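Local structure of cell wall surface anchor family protein (Streptococcus agalactiae serogroup V, 3TW0) at residues E229-P240 against L274-F285. The protein forms the adhesive tip pilin of a Group B Streptococcus pilus, whose metal-binding von Willebrand factor A domain probably mediates attachment to host surfaces. The protein carries 2 engineered substitutions. Numbering follows the deposited sequence.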
ATOM      1  N   GLU A 229       8.099  -5.251  -0.852  1.00 20.45           N
ATOM      2  CA  GLU A 229       8.911  -6.191  -1.616  1.00 20.36           C
ATOM      3  C   GLU A 229       8.102  -6.691  -2.837  1.00 19.19           C
ATOM      4  O   GLU A 229       8.632  -6.797  -3.942  1.00 16.68           O
ATOM      5  CB  GLU A 229       9.311  -7.337  -0.656  1.00 21.57           C
ATOM      6  CG  GLU A 229      10.090  -8.531  -1.230  1.00 27.51           C
ATOM      7  CD  GLU A 229      11.580  -8.255  -1.402  1.00 35.86           C
ATOM      8  OE1 GLU A 229      12.239  -7.886  -0.392  1.00 39.33           O
ATOM      9  OE2 GLU A 229      12.085  -8.410  -2.542  1.00 37.61           O
ATOM     10  N   SER A 230       6.795  -6.923  -2.648  1.00 17.58           N
ATOM     11  CA  SER A 230       5.998  -7.603  -3.676  1.00 18.09           C
ATOM     12  C   SER A 230       4.475  -7.456  -3.511  1.00 17.47           C
ATOM     13  O   SER A 230       3.963  -7.318  -2.425  1.00 16.25           O
ATOM     14  CB  SER A 230       6.383  -9.106  -3.757  1.00 17.13           C
ATOM     15  OG  SER A 230       5.623  -9.786  -4.758  1.00 18.79           O
ATOM     16  N   PHE A 231       3.779  -7.468  -4.640  1.00 18.05           N
ATOM     17  CA  PHE A 231       2.343  -7.630  -4.675  1.00 18.45           C
ATOM     18  C   PHE A 231       1.954  -8.957  -3.997  1.00 18.64           C
ATOM     19  O   PHE A 231       0.898  -9.053  -3.376  1.00 18.23           O
ATOM     20  CB  PHE A 231       1.916  -7.636  -6.143  1.00 18.09           C
ATOM     21  CG  PHE A 231       0.454  -7.860  -6.353  1.00 19.20           C
ATOM     22  CD1 PHE A 231      -0.459  -6.836  -6.121  1.00 18.65           C
ATOM     23  CD2 PHE A 231      -0.010  -9.084  -6.842  1.00 19.61           C
ATOM     24  CE1 PHE A 231      -1.830  -7.043  -6.359  1.00 20.48           C
ATOM     25  CE2 PHE A 231      -1.367  -9.291  -7.081  1.00 19.06           C
ATOM     26  CZ  PHE A 231      -2.278  -8.273  -6.823  1.00 19.31           C
ATOM     27  N   LYS A 232       2.816  -9.967  -4.104  1.00 18.12           N
ATOM     28  CA  LYS A 232       2.515 -11.293  -3.568  1.00 19.09           C
ATOM     29  C   LYS A 232       2.970 -11.475  -2.133  1.00 18.79           C
ATOM     30  O   LYS A 232       3.944 -10.875  -1.717  1.00 18.61           O
ATOM     31  CB  LYS A 232       3.162 -12.391  -4.439  1.00 19.59           C
ATOM     32  CG  LYS A 232       2.457 -12.617  -5.796  1.00 23.17           C
ATOM     33  CD  LYS A 232       3.073 -13.809  -6.581  1.00 29.85           C
ATOM     34  CE  LYS A 232       4.228 -13.399  -7.521  1.00 32.58           C
ATOM     35  NZ  LYS A 232       5.480 -12.919  -6.803  1.00 34.97           N
ATOM     36  N   LEU A 233       2.249 -12.301  -1.379  1.00 18.55           N
ATOM     37  CA  LEU A 233       2.766 -12.840  -0.137  1.00 18.34           C
ATOM     38  C   LEU A 233       3.387 -14.183  -0.483  1.00 18.72           C
ATOM     39  O   LEU A 233       2.926 -14.847  -1.432  1.00 19.35           O
ATOM     40  CB  LEU A 233       1.637 -13.004   0.875  1.00 18.18           C
ATOM     41  CG  LEU A 233       1.108 -11.677   1.439  1.00 19.56           C
ATOM     42  CD1 LEU A 233      -0.305 -11.818   1.978  1.00 21.14           C
ATOM     43  CD2 LEU A 233       2.070 -11.068   2.517  1.00 18.31           C
ATOM     44  N   PHE A 234       4.389 -14.606   0.279  1.00 18.63           N
ATOM     45  CA  PHE A 234       5.231 -15.740  -0.155  1.00 19.70           C
ATOM     46  C   PHE A 234       4.808 -17.051   0.476  1.00 19.58           C
ATOM     47  O   PHE A 234       4.636 -17.137   1.684  1.00 17.15           O
ATOM     48  CB  PHE A 234       6.733 -15.450   0.088  1.00 20.01           C
ATOM     49  CG  PHE A 234       7.215 -14.199  -0.593  1.00 22.55           C
ATOM     50  CD1 PHE A 234       7.184 -14.089  -1.977  1.00 29.48           C
ATOM     51  CD2 PHE A 234       7.664 -13.112   0.141  1.00 27.12           C
ATOM     52  CE1 PHE A 234       7.627 -12.908  -2.622  1.00 30.04           C
ATOM     53  CE2 PHE A 234       8.118 -11.932  -0.488  1.00 26.36           C
ATOM     54  CZ  PHE A 234       8.093 -11.836  -1.860  1.00 29.42           C
ATOM     55  N   SER A 235       4.620 -18.068  -0.366  1.00 20.50           N
ATOM     56  CA  SER A 235       4.347 -19.415   0.144  1.00 21.04           C
ATOM     57  C   SER A 235       5.636 -20.108   0.599  1.00 20.10           C
ATOM     58  O   SER A 235       5.631 -20.864   1.576  1.00 18.81           O
ATOM     59  CB  SER A 235       3.554 -20.270  -0.863  1.00 21.71           C
ATOM     60  OG  SER A 235       4.128 -20.183  -2.161  1.00 25.28           O
ATOM     61  N   ASP A 236       6.727 -19.825  -0.100  1.00 19.58           N
ATOM     62  CA  ASP A 236       8.041 -20.334   0.273  1.00 20.10           C
ATOM     63  C   ASP A 236       8.649 -19.249   1.174  1.00 19.58           C
ATOM     64  O   ASP A 236       8.863 -18.112   0.757  1.00 19.93           O
ATOM     65  CB  ASP A 236       8.878 -20.605  -0.994  1.00 20.66           C
ATOM     66  CG  ASP A 236      10.298 -21.166  -0.706  1.00 23.40           C
ATOM     67  OD1 ASP A 236      10.739 -21.313   0.474  1.00 24.30           O
ATOM     68  OD2 ASP A 236      10.978 -21.484  -1.708  1.00 25.09           O
ATOM     69  N   ARG A 237       8.890 -19.587   2.425  1.00 19.91           N
ATOM     70  CA  ARG A 237       9.336 -18.589   3.398  1.00 20.41           C
ATOM     71  C   ARG A 237      10.853 -18.363   3.386  1.00 21.18           C
ATOM     72  O   ARG A 237      11.350 -17.419   4.035  1.00 20.77           O
ATOM     73  CB  ARG A 237       8.887 -19.012   4.789  1.00 20.62           C
ATOM     74  CG  ARG A 237       7.411 -19.208   4.880  1.00 18.84           C
ATOM     75  CD  ARG A 237       7.046 -20.050   6.042  1.00 20.42           C
ATOM     76  NE  ARG A 237       5.602 -20.091   6.228  1.00 21.97           N
ATOM     77  CZ  ARG A 237       4.984 -20.786   7.177  1.00 22.95           C
ATOM     78  NH1 ARG A 237       5.679 -21.495   8.045  1.00 20.77           N
ATOM     79  NH2 ARG A 237       3.657 -20.741   7.273  1.00 26.11           N
ATOM     80  N   LYS A 238      11.571 -19.216   2.649  1.00 20.97           N
ATOM     81  CA  LYS A 238      13.033 -19.137   2.549  1.00 22.70           C
ATOM     82  C   LYS A 238      13.436 -18.147   1.480  1.00 22.65           C
ATOM     83  O   LYS A 238      12.854 -18.145   0.384  1.00 23.14           O
ATOM     84  CB  LYS A 238      13.631 -20.512   2.236  1.00 22.50           C
ATOM     85  CG  LYS A 238      13.259 -21.537   3.271  1.00 24.85           C
ATOM     86  CD  LYS A 238      13.516 -22.962   2.823  1.00 28.12           C
ATOM     87  CE  LYS A 238      13.160 -23.902   3.983  1.00 31.54           C
ATOM     88  NZ  LYS A 238      13.191 -25.340   3.575  1.00 36.46           N
ATOM     89  N   VAL A 239      14.410 -17.299   1.806  1.00 23.03           N
ATOM     90  CA  VAL A 239      14.976 -16.348   0.849  1.00 24.01           C
ATOM     91  C   VAL A 239      15.947 -17.107  -0.019  1.00 25.43           C
ATOM     92  O   VAL A 239      16.846 -17.729   0.507  1.00 24.81           O
ATOM     93  CB  VAL A 239      15.767 -15.225   1.554  1.00 23.87           C
ATOM     94  CG1 VAL A 239      16.391 -14.250   0.521  1.00 23.02           C
ATOM     95  CG2 VAL A 239      14.882 -14.499   2.515  1.00 23.58           C
ATOM     96  N   PRO A 240      15.752 -17.074  -1.348  1.00 26.65           N
ATOM     97  CA  PRO A 240      16.679 -17.759  -2.264  1.00 27.44           C
ATOM     98  C   PRO A 240      17.858 -16.879  -2.674  1.00 28.50           C
ATOM     99  O   PRO A 240      17.783 -15.657  -2.593  1.00 27.33           O
ATOM    100  CB  PRO A 240      15.804 -18.047  -3.493  1.00 26.97           C
ATOM    101  CG  PRO A 240      14.808 -16.930  -3.520  1.00 26.33           C
ATOM    102  CD  PRO A 240      14.589 -16.504  -2.062  1.00 26.65           C
ATOM    103  N   LEU A 274      18.467 -17.488   5.946  1.00 24.27           N
ATOM    104  CA  LEU A 274      17.563 -16.343   5.834  1.00 22.83           C
ATOM    105  C   LEU A 274      16.149 -16.718   5.374  1.00 22.50           C
ATOM    106  O   LEU A 274      15.969 -17.530   4.453  1.00 22.53           O
ATOM    107  CB  LEU A 274      18.169 -15.288   4.901  1.00 23.03           C
ATOM    108  CG  LEU A 274      19.549 -14.770   5.368  1.00 21.27           C
ATOM    109  CD1 LEU A 274      20.112 -13.856   4.348  1.00 21.64           C
ATOM    110  CD2 LEU A 274      19.500 -14.075   6.755  1.00 16.74           C
ATOM    111  N   TYR A 275      15.165 -16.125   6.054  1.00 21.72           N
ATOM    112  CA  TYR A 275      13.749 -16.264   5.749  1.00 20.40           C
ATOM    113  C   TYR A 275      13.171 -14.862   5.614  1.00 19.89           C
ATOM    114  O   TYR A 275      13.651 -13.891   6.245  1.00 19.42           O
ATOM    115  CB  TYR A 275      13.002 -16.997   6.896  1.00 21.28           C
ATOM    116  CG  TYR A 275      13.482 -18.415   7.147  1.00 22.80           C
ATOM    117  CD1 TYR A 275      14.724 -18.651   7.717  1.00 23.31           C
ATOM    118  CD2 TYR A 275      12.696 -19.507   6.804  1.00 23.96           C
ATOM    119  CE1 TYR A 275      15.188 -19.927   7.924  1.00 26.97           C
ATOM    120  CE2 TYR A 275      13.155 -20.815   7.024  1.00 26.95           C
ATOM    121  CZ  TYR A 275      14.399 -20.999   7.587  1.00 26.41           C
ATOM    122  OH  TYR A 275      14.880 -22.247   7.808  1.00 30.64           O
ATOM    123  N   TRP A 276      12.131 -14.747   4.792  1.00 18.53           N
ATOM    124  CA  TRP A 276      11.353 -13.534   4.732  1.00 18.13           C
ATOM    125  C   TRP A 276      10.756 -13.354   6.127  1.00 17.53           C
ATOM    126  O   TRP A 276      10.416 -14.339   6.785  1.00 16.05           O
ATOM    127  CB  TRP A 276      10.233 -13.717   3.717  1.00 18.31           C
ATOM    128  CG  TRP A 276      10.728 -14.005   2.325  1.00 18.94           C
ATOM    129  CD1 TRP A 276      10.552 -15.145   1.607  1.00 21.09           C
ATOM    130  CD2 TRP A 276      11.475 -13.119   1.494  1.00 20.83           C
ATOM    131  NE1 TRP A 276      11.146 -15.029   0.374  1.00 20.46           N
ATOM    132  CE2 TRP A 276      11.720 -13.789   0.282  1.00 21.43           C
ATOM    133  CE3 TRP A 276      11.965 -11.814   1.662  1.00 20.19           C
ATOM    134  CZ2 TRP A 276      12.424 -13.198  -0.768  1.00 20.97           C
ATOM    135  CZ3 TRP A 276      12.665 -11.233   0.622  1.00 22.90           C
ATOM    136  CH2 TRP A 276      12.880 -11.923  -0.580  1.00 22.59           C
ATOM    137  N   ARG A 277      10.652 -12.118   6.598  1.00 17.00           N
ATOM    138  CA  ARG A 277       9.969 -11.874   7.872  1.00 16.90           C
ATOM    139  C   ARG A 277       8.497 -12.275   7.679  1.00 17.07           C
ATOM    140  O   ARG A 277       7.970 -12.183   6.547  1.00 16.00           O
ATOM    141  CB  ARG A 277      10.109 -10.412   8.272  1.00 17.51           C
ATOM    142  CG  ARG A 277      11.529  -9.987   8.549  1.00 18.72           C
ATOM    143  CD  ARG A 277      11.588  -8.555   9.091  1.00 19.24           C
ATOM    144  NE  ARG A 277      11.031  -8.508  10.423  1.00 16.48           N
ATOM    145  CZ  ARG A 277      11.036  -7.461  11.245  1.00 16.08           C
ATOM    146  NH1 ARG A 277      11.596  -6.312  10.914  1.00 16.97           N
ATOM    147  NH2 ARG A 277      10.481  -7.583  12.431  1.00 16.60           N
ATOM    148  N   ASP A 278       7.856 -12.753   8.749  1.00 17.42           N
ATOM    149  CA  ASP A 278       6.566 -13.438   8.640  1.00 17.97           C
ATOM    150  C   ASP A 278       5.378 -12.575   8.182  1.00 18.59           C
ATOM    151  O   ASP A 278       4.330 -13.109   7.780  1.00 17.82           O
ATOM    152  CB  ASP A 278       6.234 -14.269   9.891  1.00 19.13           C
ATOM    153  CG  ASP A 278       5.970 -13.418  11.139  1.00 22.17           C
ATOM    154  OD1 ASP A 278       5.428 -12.305  11.043  1.00 25.20           O
ATOM    155  OD2 ASP A 278       6.296 -13.894  12.236  1.00 28.73           O
ATOM    156  N   TYR A 279       5.559 -11.256   8.188  1.00 17.99           N
ATOM    157  CA  TYR A 279       4.578 -10.371   7.600  1.00 18.72           C
ATOM    158  C   TYR A 279       4.619 -10.403   6.054  1.00 18.08           C
ATOM    159  O   TYR A 279       3.745  -9.859   5.404  1.00 17.82           O
ATOM    160  CB  TYR A 279       4.671  -8.939   8.157  1.00 18.31           C
ATOM    161  CG  TYR A 279       6.021  -8.276   8.064  1.00 21.58           C
ATOM    162  CD1 TYR A 279       6.727  -7.929   9.223  1.00 22.11           C
ATOM    163  CD2 TYR A 279       6.580  -7.963   6.837  1.00 20.45           C
ATOM    164  CE1 TYR A 279       7.971  -7.302   9.142  1.00 23.14           C
ATOM    165  CE2 TYR A 279       7.794  -7.342   6.749  1.00 22.96           C
ATOM    166  CZ  TYR A 279       8.491  -7.008   7.914  1.00 23.52           C
ATOM    167  OH  TYR A 279       9.726  -6.388   7.799  1.00 23.75           O
ATOM    168  N   ASN A 280       5.597 -11.088   5.483  1.00 17.52           N
ATOM    169  CA  ASN A 280       5.601 -11.330   4.035  1.00 18.19           C
ATOM    170  C   ASN A 280       5.042 -12.674   3.573  1.00 17.13           C
ATOM    171  O   ASN A 280       5.016 -12.935   2.367  1.00 17.60           O
ATOM    172  CB  ASN A 280       7.010 -11.135   3.455  1.00 18.15           C
ATOM    173  CG  ASN A 280       7.347  -9.669   3.251  1.00 21.92           C
ATOM    174  OD1 ASN A 280       6.526  -8.899   2.721  1.00 25.73           O
ATOM    175  ND2 ASN A 280       8.556  -9.268   3.665  1.00 22.83           N
ATOM    176  N   TRP A 281       4.616 -13.515   4.516  1.00 16.72           N
ATOM    177  CA  TRP A 281       4.217 -14.896   4.266  1.00 16.15           C
ATOM    178  C   TRP A 281       2.765 -14.995   3.829  1.00 16.89           C
ATOM    179  O   TRP A 281       1.929 -14.182   4.215  1.00 16.42           O
ATOM    180  CB  TRP A 281       4.310 -15.719   5.563  1.00 16.15           C
ATOM    181  CG  TRP A 281       5.702 -15.957   6.115  1.00 17.29           C
ATOM    182  CD1 TRP A 281       6.891 -15.443   5.642  1.00 17.28           C
ATOM    183  CD2 TRP A 281       6.040 -16.715   7.291  1.00 19.35           C
ATOM    184  NE1 TRP A 281       7.942 -15.880   6.417  1.00 15.49           N
ATOM    185  CE2 TRP A 281       7.451 -16.648   7.444  1.00 16.31           C
ATOM    186  CE3 TRP A 281       5.292 -17.465   8.215  1.00 18.20           C
ATOM    187  CZ2 TRP A 281       8.124 -17.302   8.478  1.00 17.13           C
ATOM    188  CZ3 TRP A 281       5.965 -18.103   9.255  1.00 19.03           C
ATOM    189  CH2 TRP A 281       7.378 -18.033   9.368  1.00 17.88           C
ATOM    190  N   VAL A 282       2.439 -16.038   3.085  1.00 18.13           N
ATOM    191  CA  VAL A 282       1.013 -16.379   2.912  1.00 18.17           C
ATOM    192  C   VAL A 282       0.447 -16.564   4.318  1.00 18.06           C
ATOM    193  O   VAL A 282       1.126 -17.099   5.197  1.00 20.06           O
ATOM    194  CB  VAL A 282       0.843 -17.638   2.036  1.00 18.05           C
ATOM    195  CG1 VAL A 282      -0.604 -18.129   2.048  1.00 17.91           C
ATOM    196  CG2 VAL A 282       1.255 -17.324   0.630  1.00 18.18           C
ATOM    197  N   TYR A 283      -0.758 -16.055   4.552  1.00 16.88           N
ATOM    198  CA  TYR A 283      -1.374 -16.215   5.854  1.00 16.60           C
ATOM    199  C   TYR A 283      -2.891 -16.422   5.662  1.00 16.95           C
ATOM    200  O   TYR A 283      -3.422 -16.197   4.576  1.00 16.43           O
ATOM    201  CB  TYR A 283      -1.071 -15.005   6.774  1.00 15.66           C
ATOM    202  CG  TYR A 283      -1.956 -13.809   6.471  1.00 13.81           C
ATOM    203  CD1 TYR A 283      -1.671 -12.968   5.396  1.00 13.03           C
ATOM    204  CD2 TYR A 283      -3.088 -13.546   7.236  1.00 12.57           C
ATOM    205  CE1 TYR A 283      -2.481 -11.877   5.101  1.00 13.53           C
ATOM    206  CE2 TYR A 283      -3.931 -12.455   6.940  1.00 14.82           C
ATOM    207  CZ  TYR A 283      -3.618 -11.636   5.876  1.00 11.27           C
ATOM    208  OH  TYR A 283      -4.414 -10.578   5.591  1.00 12.75           O
ATOM    209  N   PRO A 284      -3.589 -16.838   6.712  1.00 17.81           N
ATOM    210  CA  PRO A 284      -3.130 -17.061   8.090  1.00 18.40           C
ATOM    211  C   PRO A 284      -2.271 -18.318   8.245  1.00 18.98           C
ATOM    212  O   PRO A 284      -2.277 -19.190   7.376  1.00 18.24           O
ATOM    213  CB  PRO A 284      -4.438 -17.215   8.866  1.00 18.12           C
ATOM    214  CG  PRO A 284      -5.388 -17.801   7.830  1.00 17.88           C
ATOM    215  CD  PRO A 284      -4.982 -17.306   6.502  1.00 17.49           C
ATOM    216  N   PHE A 285      -1.501 -18.346   9.335  1.00 19.68           N
ATOM    217  CA  PHE A 285      -0.728 -19.499   9.778  1.00 19.96           C
ATOM    218  C   PHE A 285      -0.792 -19.543  11.328  1.00 20.50           C
ATOM    219  O   PHE A 285      -0.924 -18.489  11.975  1.00 20.23           O
ATOM    220  CB  PHE A 285       0.732 -19.389   9.291  1.00 20.14           C
ATOM    221  CG  PHE A 285       1.435 -18.111   9.717  1.00 20.63           C
ATOM    222  CD1 PHE A 285       2.000 -17.993  10.984  1.00 21.04           C
ATOM    223  CD2 PHE A 285       1.521 -17.025   8.850  1.00 20.40           C
ATOM    224  CE1 PHE A 285       2.621 -16.805  11.386  1.00 20.16           C
ATOM    225  CE2 PHE A 285       2.170 -15.846   9.239  1.00 22.52           C
ATOM    226  CZ  PHE A 285       2.731 -15.736  10.508  1.00 18.23           C
TER
HETATM  227  O   HOH W   1       4.582  -9.156   0.437  1.00 15.35           O
HETATM  228  O   HOH W   2       3.034 -19.009   5.125  1.00 15.12           O
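The indole of Trp276 is sandwiched between Phe234, stacked face to face on its five-membered ring (centroids 4.4 Å apart, planes at 24°), and Val239, whose CG2 makes a CH-pi contact over the opposite face. The carbonyl oxygen of Asp236 lies in plane at the edge of the Trp276 indole, and the Glu229 side chain crosses this indole at about a right angle, its OE1 3.5 Å from Trp276 CZ3. Trp281 is covered on one face by Arg237 and on the other by CB of Asp278. With its chain extended from CG to NE (chi2 160°, chi3 172°), Arg237 sets CD over the six-membered ring and lays its guanidinium almost parallel to the indole. Arg237 NH2 is fixed by Lys290 O and by a water that bridges to Val282 O, which holds the stacked group in place. Trp281 NE1 donates to Trp276 O at 2.9 Å, tying the Trp281 indole to the Trp276 backbone within 274-285. Two backbone bridges tie the segments: Phe234 N to Asn280 O (2.7 Å) with Val282 N to Phe234 O, and Trp276 N to Arg237 O with Val239 N to Leu274 O (3.1 Å). Residues 229-240 belong to the loop between helix 220-223 and strand 249-251. Strand 271-276, from which residues 274-285 run out, pairs antiparallel with strands 70-78 and 249-251, and Val239 and Leu274 both pack on Val77 of 70-78.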